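Local coordinates for gamma-butyrobetaine hydroxylase-like N-terminal domain-containing protein (Acidithiobacillus ferrooxidans, PDB 3LUU) that is of unknown function but binds a zinc ion and belongs to the family of gamma-butyrobetaine hydroxylase-like N-terminal domains, at residues L10-L15 against R19-D24; E36-E41 against V64-V69. All blocks are in the same frame, centred on the assembly; numbering follows the deposited sequence. Where two conformers were deposited one is given.

Contact 1 of 2, residues L10-L15 against R19-D24; sequences LEIRPL and RVMEVD
Leu10-Leu15 and Arg19-Asp24 are the two arms of an antiparallel beta hairpin, their strands running 168° apart in direction. Glu11-Asp24, Arg13-Glu22 and Leu15-Val20 are hydrogen-bonded pairs, Ile12-Val23 and Pro14-Met21 non-hydrogen-bonded ones. Near the turn Arg19 and Val20 both face Leu15, a G1 beta bulge. On the face of Glu11, Arg13, Glu22 and Asp24, the three carboxylates lie at the edge of the Arg13 guanidinium, near its plane. Glu22 is gripped side-on, the planes almost perpendicular (87°): Arg13 NE donates to the anti lone pair of Glu22 OE1 at 2.9 Å, and NH2 adds a more bent bond from above the carboxylate plane. Asp24 is gripped end-on but tilted, Arg13 NH1 reaching Asp24 OD2 at 2.9 Å and NH2 reaching OD1 at 2.8 Å, both nearly straight and from above its plane. NH1 is also bonded to Glu11 OE2. The bend at chi3 (-65°) turns the guanidinium toward these acids. From strand 30-34, Arg32 forms a salt bridge with Glu22, and Thr30 a hydrogen bond with Asp24. Leu15 CD1 packs on this face too, 3.8 Å from both Val20 CG2 and Glu22 CD. On the face of Ile12, Pro14, Met21 and Val23, Ile12 CG2 lies alongside selenomethionine Met21. With an alanine for Arg13, Glu11 and Asp24 would probably be left without the cation between them. One guanidinium thus bonds three acids, which probably offsets their mutual repulsion.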
ATOM      1  N   LEU A  10       3.146  -1.610  12.741  1.00 19.86           N
ATOM      2  CA  LEU A  10       3.426  -2.751  13.605  1.00 20.59           C
ATOM      3  C   LEU A  10       3.482  -4.071  12.821  1.00 20.60           C
ATOM      4  O   LEU A  10       4.281  -4.958  13.124  1.00 20.43           O
ATOM      5  CB  LEU A  10       2.347  -2.816  14.698  1.00 23.41           C
ATOM      6  CG  LEU A  10       2.172  -1.558  15.571  1.00 25.69           C
ATOM      7  CD1 LEU A  10       0.947  -1.685  16.497  1.00 27.81           C
ATOM      8  CD2 LEU A  10       3.433  -1.326  16.379  1.00 22.85           C
ATOM      9  N   GLU A  11       2.628  -4.214  11.805  1.00 18.25           N
ATOM     10  CA  GLU A  11       2.621  -5.424  10.980  1.00 15.91           C
ATOM     11  C   GLU A  11       1.911  -5.124   9.678  1.00 15.70           C
ATOM     12  O   GLU A  11       1.013  -4.267   9.644  1.00 16.72           O
ATOM     13  CB  GLU A  11       1.875  -6.546  11.712  1.00 18.31           C
ATOM     14  CG  GLU A  11       1.806  -7.894  11.005  1.00 18.26           C
ATOM     15  CD  GLU A  11       1.225  -8.970  11.909  1.00 21.44           C
ATOM     16  OE1 GLU A  11       1.937  -9.356  12.846  1.00 23.41           O
ATOM     17  OE2 GLU A  11       0.056  -9.402  11.704  1.00 18.48           O
ATOM     18  N   ILE A  12       2.324  -5.826   8.623  1.00 16.26           N
ATOM     19  CA  ILE A  12       1.756  -5.680   7.282  1.00 16.26           C
ATOM     20  C   ILE A  12       1.309  -7.069   6.787  1.00 12.73           C
ATOM     21  O   ILE A  12       2.058  -8.040   6.869  1.00 13.88           O
ATOM     22  CB  ILE A  12       2.799  -5.075   6.290  1.00 15.84           C
ATOM     23  CG1 ILE A  12       3.270  -3.694   6.769  1.00 21.01           C
ATOM     24  CG2 ILE A  12       2.204  -4.956   4.859  1.00 14.06           C
ATOM     25  CD1 ILE A  12       4.451  -3.758   7.747  1.00 34.09           C
ATOM     26  N   ARG A  13       0.096  -7.157   6.287  1.00 12.62           N
ATOM     27  CA  ARG A  13      -0.467  -8.421   5.833  1.00 14.31           C
ATOM     28  C   ARG A  13      -1.059  -8.220   4.462  1.00 16.29           C
ATOM     29  O   ARG A  13      -2.205  -7.819   4.350  1.00 15.48           O
ATOM     30  CB  ARG A  13      -1.581  -8.895   6.767  1.00 14.01           C
ATOM     31  CG  ARG A  13      -1.085  -9.240   8.131  1.00 16.27           C
ATOM     32  CD  ARG A  13      -2.238  -9.591   9.021  1.00 18.50           C
ATOM     33  NE  ARG A  13      -3.143  -8.461   9.271  1.00 16.31           N
ATOM     34  CZ  ARG A  13      -2.962  -7.521  10.203  1.00 18.80           C
ATOM     35  NH1 ARG A  13      -1.889  -7.525  10.985  1.00 18.05           N
ATOM     36  NH2 ARG A  13      -3.865  -6.565  10.352  1.00 18.37           N
ATOM     37  N   PRO A  14      -0.312  -8.559   3.413  1.00 16.60           N
ATOM     38  CA  PRO A  14      -0.939  -8.532   2.099  1.00 17.34           C
ATOM     39  C   PRO A  14      -1.779  -9.800   1.864  1.00 17.48           C
ATOM     40  O   PRO A  14      -1.246 -10.920   1.884  1.00 17.11           O
ATOM     41  CB  PRO A  14       0.245  -8.432   1.144  1.00 19.46           C
ATOM     42  CG  PRO A  14       1.412  -8.950   1.885  1.00 20.28           C
ATOM     43  CD  PRO A  14       1.116  -8.896   3.363  1.00 16.90           C
ATOM     44  N   LEU A  15      -3.090  -9.621   1.679  1.00 16.04           N
ATOM     45  CA  LEU A  15      -4.051 -10.731   1.588  1.00 16.42           C
ATOM     46  C   LEU A  15      -4.425 -10.975   0.131  1.00 14.87           C
ATOM     47  O   LEU A  15      -5.146 -10.198  -0.480  1.00 16.08           O
ATOM     48  CB  LEU A  15      -5.285 -10.445   2.452  1.00 16.53           C
ATOM     49  CG  LEU A  15      -5.077 -10.190   3.968  1.00 19.31           C
ATOM     50  CD1 LEU A  15      -6.340  -9.573   4.598  1.00 15.22           C
ATOM     51  CD2 LEU A  15      -4.634 -11.497   4.705  1.00 17.23           C
ATOM     52  N   ARG A  19      -7.600  -9.446  -1.753  1.00 16.40           N
ATOM     53  CA  ARG A  19      -6.950  -8.402  -2.540  1.00 14.59           C
ATOM     54  C   ARG A  19      -6.867  -7.078  -1.805  1.00 12.66           C
ATOM     55  O   ARG A  19      -7.144  -6.011  -2.384  1.00 13.83           O
ATOM     56  CB  ARG A  19      -7.561  -8.265  -3.938  1.00 17.42           C
ATOM     57  CG  ARG A  19      -7.649  -9.618  -4.643  1.00 24.15           C
ATOM     58  CD  ARG A  19      -7.237  -9.604  -6.117  1.00 42.06           C
ATOM     59  NE  ARG A  19      -8.236  -8.984  -6.991  1.00 46.70           N
ATOM     60  CZ  ARG A  19      -9.421  -9.514  -7.327  1.00 51.85           C
ATOM     61  NH1 ARG A  19      -9.815 -10.694  -6.848  1.00 51.63           N
ATOM     62  NH2 ARG A  19     -10.237  -8.849  -8.155  1.00 46.09           N
ATOM     63  N   VAL A  20      -6.390  -7.180  -0.565  1.00 13.16           N
ATOM     64  CA  VAL A  20      -6.210  -6.002   0.285  0.50 14.57           C
ATOM     65  C   VAL A  20      -4.968  -6.173   1.112  1.00 15.93           C
ATOM     66  O   VAL A  20      -4.551  -7.299   1.463  1.00 14.45           O
ATOM     67  CB  VAL A  20      -7.412  -5.678   1.224  0.50 17.39           C
ATOM     68  CG1 VAL A  20      -8.705  -5.608   0.439  0.50 16.98           C
ATOM     69  CG2 VAL A  20      -7.511  -6.670   2.382  0.50 16.14           C
HETATM   70  N   MSE A  21      -4.330  -5.033   1.375  1.00 14.45           N
HETATM   71  CA  MSE A  21      -3.146  -5.014   2.240  1.00 16.36           C
HETATM   72  C   MSE A  21      -3.545  -4.367   3.560  1.00 14.40           C
HETATM   73  O   MSE A  21      -4.016  -3.215   3.582  1.00 17.58           O
HETATM   74  CB  MSE A  21      -1.949  -4.281   1.611  1.00 14.67           C
HETATM   75  CG  MSE A  21      -0.610  -4.619   2.319  1.00 15.90           C
HETATM   76 SE   MSE A  21       0.823  -3.669   1.514  0.75 16.78          SE
HETATM   77  CE  MSE A  21       0.444  -1.816   1.879  1.00 19.54           C
ATOM     78  N   GLU A  22      -3.394  -5.116   4.639  1.00 12.63           N
ATOM     79  CA  GLU A  22      -3.668  -4.609   5.975  1.00 13.16           C
ATOM     80  C   GLU A  22      -2.374  -4.132   6.595  1.00 13.84           C
ATOM     81  O   GLU A  22      -1.334  -4.753   6.422  1.00 13.83           O
ATOM     82  CB  GLU A  22      -4.269  -5.690   6.848  1.00 13.46           C
ATOM     83  CG  GLU A  22      -5.594  -6.203   6.331  1.00 14.01           C
ATOM     84  CD  GLU A  22      -6.359  -6.976   7.384  1.00 20.07           C
ATOM     85  OE1 GLU A  22      -5.713  -7.665   8.186  1.00 15.31           O
ATOM     86  OE2 GLU A  22      -7.589  -6.947   7.406  1.00 15.73           O
ATOM     87  N   VAL A  23      -2.443  -3.012   7.289  1.00 15.14           N
ATOM     88  CA  VAL A  23      -1.305  -2.474   8.040  1.00 14.97           C
ATOM     89  C   VAL A  23      -1.831  -2.051   9.408  1.00 15.24           C
ATOM     90  O   VAL A  23      -2.780  -1.285   9.496  1.00 15.53           O
ATOM     91  CB  VAL A  23      -0.661  -1.242   7.372  1.00 14.20           C
ATOM     92  CG1 VAL A  23       0.575  -0.786   8.221  1.00 11.55           C
ATOM     93  CG2 VAL A  23      -0.294  -1.523   5.911  1.00 11.93           C
ATOM     94  N   ASP A  24      -1.243  -2.610  10.448  1.00 18.06           N
ATOM     95  CA  ASP A  24      -1.560  -2.243  11.817  1.00 17.31           C
ATOM     96  C   ASP A  24      -0.618  -1.116  12.189  1.00 18.56           C
ATOM     97  O   ASP A  24       0.593  -1.219  11.967  1.00 17.10           O
ATOM     98  CB  ASP A  24      -1.283  -3.381  12.765  1.00 16.80           C
ATOM     99  CG  ASP A  24      -2.258  -4.535  12.640  1.00 17.55           C
ATOM    100  OD1 ASP A  24      -3.415  -4.420  12.158  1.00 20.41           O
ATOM    101  OD2 ASP A  24      -1.829  -5.594  13.091  1.00 14.18           O
TER

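Contact 2 of 2, residues E36-E41 against V64-V69; sequences EHLRVE and VSVVEV. With ZN (zinc ion), chain B.
Arg39 meets Val64 where the helix containing Glu36-Val40 passes the chain leading into the strand that begins at Val66. CB already points toward Val64-Val69. CG stands anti to the backbone N (chi1 -180°) and lies 3.9 Å from Val64 CG1, the methyl that is itself anti to its own backbone N. Arg39 CD, after a bend at chi2 (59°), stays beside the same Val64 CG1 at 4.2 Å. Beyond CD the chain becomes polar and finds its partners elsewhere: NE forms a salt bridge with Asp83 OD2, and NH2 at the tip is also hydrogen-bonded outside the two segments. The end of helix 35-40 thus packs on the entry to strand 66-72, Arg39 on the loop residue Val64 and Leu38 on Val66 of the strand, with no hydrogen bond between the segments and a modest 152 Å² buried. The Leu38 touch is looser, its CD1 being 4.5 Å from Val66 CG2; Leu95 and Leu98 of helix 92-98 also pack on Leu38. Two other side chains of 36-41 bind the zinc ion. His37 NE2 and Glu41 OE2, four residues apart, each bind it at 2.0 Å, and the C-terminal Glu101 supplies O and OXT.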
ATOM      1  N   GLU A  36      -5.921  -2.797  -5.755  1.00 12.97           N
ATOM      2  CA  GLU A  36      -6.320  -1.919  -6.846  1.00 14.98           C
ATOM      3  C   GLU A  36      -6.019  -0.468  -6.527  1.00 14.30           C
ATOM      4  O   GLU A  36      -5.453   0.232  -7.332  1.00 14.60           O
ATOM      5  CB  GLU A  36      -7.806  -2.041  -7.094  1.00 14.73           C
ATOM      6  CG  GLU A  36      -8.311  -1.145  -8.217  1.00 16.34           C
ATOM      7  CD  GLU A  36      -9.835  -1.101  -8.325  1.00 13.73           C
ATOM      8  OE1 GLU A  36     -10.542  -1.311  -7.307  1.00 15.19           O
ATOM      9  OE2 GLU A  36     -10.318  -0.863  -9.458  1.00 14.88           O
ATOM     10  N   HIS A  37      -6.475  -0.022  -5.360  1.00 15.37           N
ATOM     11  CA  HIS A  37      -6.262   1.350  -4.892  1.00 15.50           C
ATOM     12  C   HIS A  37      -4.778   1.694  -4.831  1.00 14.91           C
ATOM     13  O   HIS A  37      -4.349   2.725  -5.358  1.00 15.02           O
ATOM     14  CB  HIS A  37      -6.954   1.517  -3.541  1.00 14.95           C
ATOM     15  CG  HIS A  37      -7.031   2.923  -3.041  1.00 16.90           C
ATOM     16  ND1 HIS A  37      -7.443   3.221  -1.763  1.00 18.36           N
ATOM     17  CD2 HIS A  37      -6.778   4.106  -3.637  1.00 18.43           C
ATOM     18  CE1 HIS A  37      -7.432   4.526  -1.592  1.00 21.61           C
ATOM     19  NE2 HIS A  37      -7.023   5.083  -2.709  1.00 16.44           N
ATOM     20  N   LEU A  38      -3.992   0.794  -4.256  1.00 14.82           N
ATOM     21  CA  LEU A  38      -2.546   0.987  -4.176  1.00 14.49           C
ATOM     22  C   LEU A  38      -1.916   1.139  -5.581  1.00 14.59           C
ATOM     23  O   LEU A  38      -1.066   2.008  -5.830  1.00 15.97           O
ATOM     24  CB  LEU A  38      -1.901  -0.182  -3.406  1.00 15.71           C
ATOM     25  CG  LEU A  38      -2.204  -0.266  -1.903  1.00 15.77           C
ATOM     26  CD1 LEU A  38      -1.900  -1.665  -1.407  1.00 12.57           C
ATOM     27  CD2 LEU A  38      -1.406   0.775  -1.128  1.00 16.38           C
ATOM     28  N   ARG A  39      -2.360   0.307  -6.507  1.00 14.88           N
ATOM     29  CA  ARG A  39      -1.837   0.367  -7.855  1.00 15.68           C
ATOM     30  C   ARG A  39      -2.208   1.668  -8.557  1.00 15.18           C
ATOM     31  O   ARG A  39      -1.363   2.288  -9.208  1.00 13.67           O
ATOM     32  CB  ARG A  39      -2.306  -0.867  -8.645  1.00 12.68           C
ATOM     33  CG  ARG A  39      -1.825  -0.946 -10.089  1.00 16.67           C
ATOM     34  CD  ARG A  39      -0.327  -0.939 -10.199  1.00 18.66           C
ATOM     35  NE  ARG A  39       0.091  -0.799 -11.580  1.00 20.04           N
ATOM     36  CZ  ARG A  39       0.326   0.356 -12.202  1.00 28.36           C
ATOM     37  NH1 ARG A  39       0.196   1.512 -11.580  1.00 22.84           N
ATOM     38  NH2 ARG A  39       0.692   0.354 -13.475  1.00 28.49           N
ATOM     39  N   VAL A  40      -3.463   2.092  -8.459  1.00 17.30           N
ATOM     40  CA  VAL A  40      -3.862   3.290  -9.210  1.00 17.68           C
ATOM     41  C   VAL A  40      -3.313   4.554  -8.567  1.00 19.25           C
ATOM     42  O   VAL A  40      -3.189   5.559  -9.236  1.00 16.95           O
ATOM     43  CB  VAL A  40      -5.383   3.372  -9.476  1.00 20.56           C
ATOM     44  CG1 VAL A  40      -5.863   2.092 -10.200  1.00 18.26           C
ATOM     45  CG2 VAL A  40      -6.140   3.544  -8.243  1.00 20.11           C
ATOM     46  N   GLU A  41      -2.995   4.501  -7.276  1.00 20.19           N
ATOM     47  CA  GLU A  41      -2.278   5.598  -6.555  1.00 26.87           C
ATOM     48  C   GLU A  41      -0.774   5.378  -6.410  1.00 29.23           C
ATOM     49  O   GLU A  41      -0.145   6.039  -5.606  1.00 33.45           O
ATOM     50  CB  GLU A  41      -2.780   5.692  -5.115  1.00 29.28           C
ATOM     51  CG  GLU A  41      -4.246   5.881  -4.962  1.00 31.83           C
ATOM     52  CD  GLU A  41      -4.603   7.307  -4.929  1.00 37.32           C
ATOM     53  OE1 GLU A  41      -3.843   8.064  -5.565  1.00 29.56           O
ATOM     54  OE2 GLU A  41      -5.610   7.649  -4.253  1.00 23.32           O
ATOM     55  N   VAL A  64      -5.377  -6.334 -10.652  1.00 19.86           N
ATOM     56  CA  VAL A  64      -3.950  -6.311 -10.311  1.00 20.01           C
ATOM     57  C   VAL A  64      -3.762  -6.770  -8.847  1.00 21.49           C
ATOM     58  O   VAL A  64      -4.646  -6.543  -7.982  1.00 24.93           O
ATOM     59  CB  VAL A  64      -3.343  -4.923 -10.685  1.00 20.96           C
ATOM     60  CG1 VAL A  64      -1.909  -4.822 -10.293  1.00 13.53           C
ATOM     61  CG2 VAL A  64      -3.502  -4.714 -12.267  1.00 24.34           C
ATOM     62  N   SER A  65      -2.683  -7.516  -8.585  1.00 18.37           N
ATOM     63  CA  SER A  65      -2.368  -7.892  -7.223  1.00 21.07           C
ATOM     64  C   SER A  65      -0.969  -7.436  -6.822  1.00 20.00           C
ATOM     65  O   SER A  65      -0.140  -7.137  -7.664  1.00 15.10           O
ATOM     66  CB  SER A  65      -2.538  -9.399  -7.012  1.00 21.70           C
ATOM     67  OG  SER A  65      -1.536 -10.107  -7.704  1.00 32.55           O
ATOM     68  N   VAL A  66      -0.749  -7.327  -5.509  1.00 18.99           N
ATOM     69  CA  VAL A  66       0.562  -7.099  -4.950  1.00 18.95           C
ATOM     70  C   VAL A  66       1.203  -8.479  -4.796  1.00 18.06           C
ATOM     71  O   VAL A  66       0.713  -9.351  -4.063  1.00 21.11           O
ATOM     72  CB  VAL A  66       0.494  -6.339  -3.622  1.00 16.91           C
ATOM     73  CG1 VAL A  66       1.849  -6.295  -2.963  1.00 19.36           C
ATOM     74  CG2 VAL A  66      -0.058  -4.918  -3.870  1.00 14.12           C
ATOM     75  N   VAL A  67       2.272  -8.689  -5.539  1.00 15.56           N
ATOM     76  CA  VAL A  67       2.990  -9.957  -5.517  1.00 17.96           C
ATOM     77  C   VAL A  67       4.062 -10.002  -4.435  1.00 19.53           C
ATOM     78  O   VAL A  67       4.344 -11.075  -3.901  1.00 21.61           O
ATOM     79  CB  VAL A  67       3.515 -10.327  -6.903  1.00 19.14           C
ATOM     80  CG1 VAL A  67       2.322 -10.499  -7.834  1.00 21.59           C
ATOM     81  CG2 VAL A  67       4.484  -9.309  -7.434  1.00 19.99           C
ATOM     82  N   GLU A  68       4.622  -8.843  -4.069  1.00 19.51           N
ATOM     83  CA  GLU A  68       5.584  -8.769  -2.995  1.00 20.55           C
ATOM     84  C   GLU A  68       5.638  -7.393  -2.386  1.00 18.44           C
ATOM     85  O   GLU A  68       5.376  -6.413  -3.050  1.00 19.40           O
ATOM     86  CB  GLU A  68       6.974  -9.145  -3.518  1.00 22.86           C
ATOM     87  CG  GLU A  68       7.841  -9.738  -2.422  1.00 36.53           C
ATOM     88  CD  GLU A  68       9.112 -10.365  -2.941  1.00 46.74           C
ATOM     89  OE1 GLU A  68       9.313 -10.418  -4.181  1.00 58.08           O
ATOM     90  OE2 GLU A  68       9.919 -10.796  -2.086  1.00 62.47           O
ATOM     91  N   VAL A  69       5.964  -7.356  -1.104  1.00 18.41           N
ATOM     92  CA  VAL A  69       6.082  -6.145  -0.307  1.00 15.29           C
ATOM     93  C   VAL A  69       7.498  -6.204   0.279  1.00 17.92           C
ATOM     94  O   VAL A  69       7.819  -7.140   1.016  1.00 14.73           O
ATOM     95  CB  VAL A  69       5.034  -6.130   0.831  1.00 17.67           C
ATOM     96  CG1 VAL A  69       5.274  -4.965   1.759  1.00 17.34           C
ATOM     97  CG2 VAL A  69       3.592  -6.103   0.262  1.00 16.29           C
TER
HETATM   98 ZN    ZN B 101      -7.176   7.074  -3.112  1.00 24.27          ZN

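In the fold
The centres of contacts 1 and 2 lie about 12 Å apart. They meet on the Pro14-Met21 face of the hairpin: Met21 SE and Pro14 CG each come within 3.9 Å of Val69 CG2, and Met21 CB is 4.0 Å from Leu38 CD1. Met21 therefore packs against both segments of contact 2, joining the hairpin's three-stranded sheet to the helix and to the edge strand of the second sheet. His37 and Glu41 of contact 2 bind the zinc together with Glu101; from contact 1 the side chain of Met21 is about 13 Å from the ion, and that of Val20 about 8 Å from the side chain of His37. The salt-bridge network of contact 1 lies on the other face of its sheet.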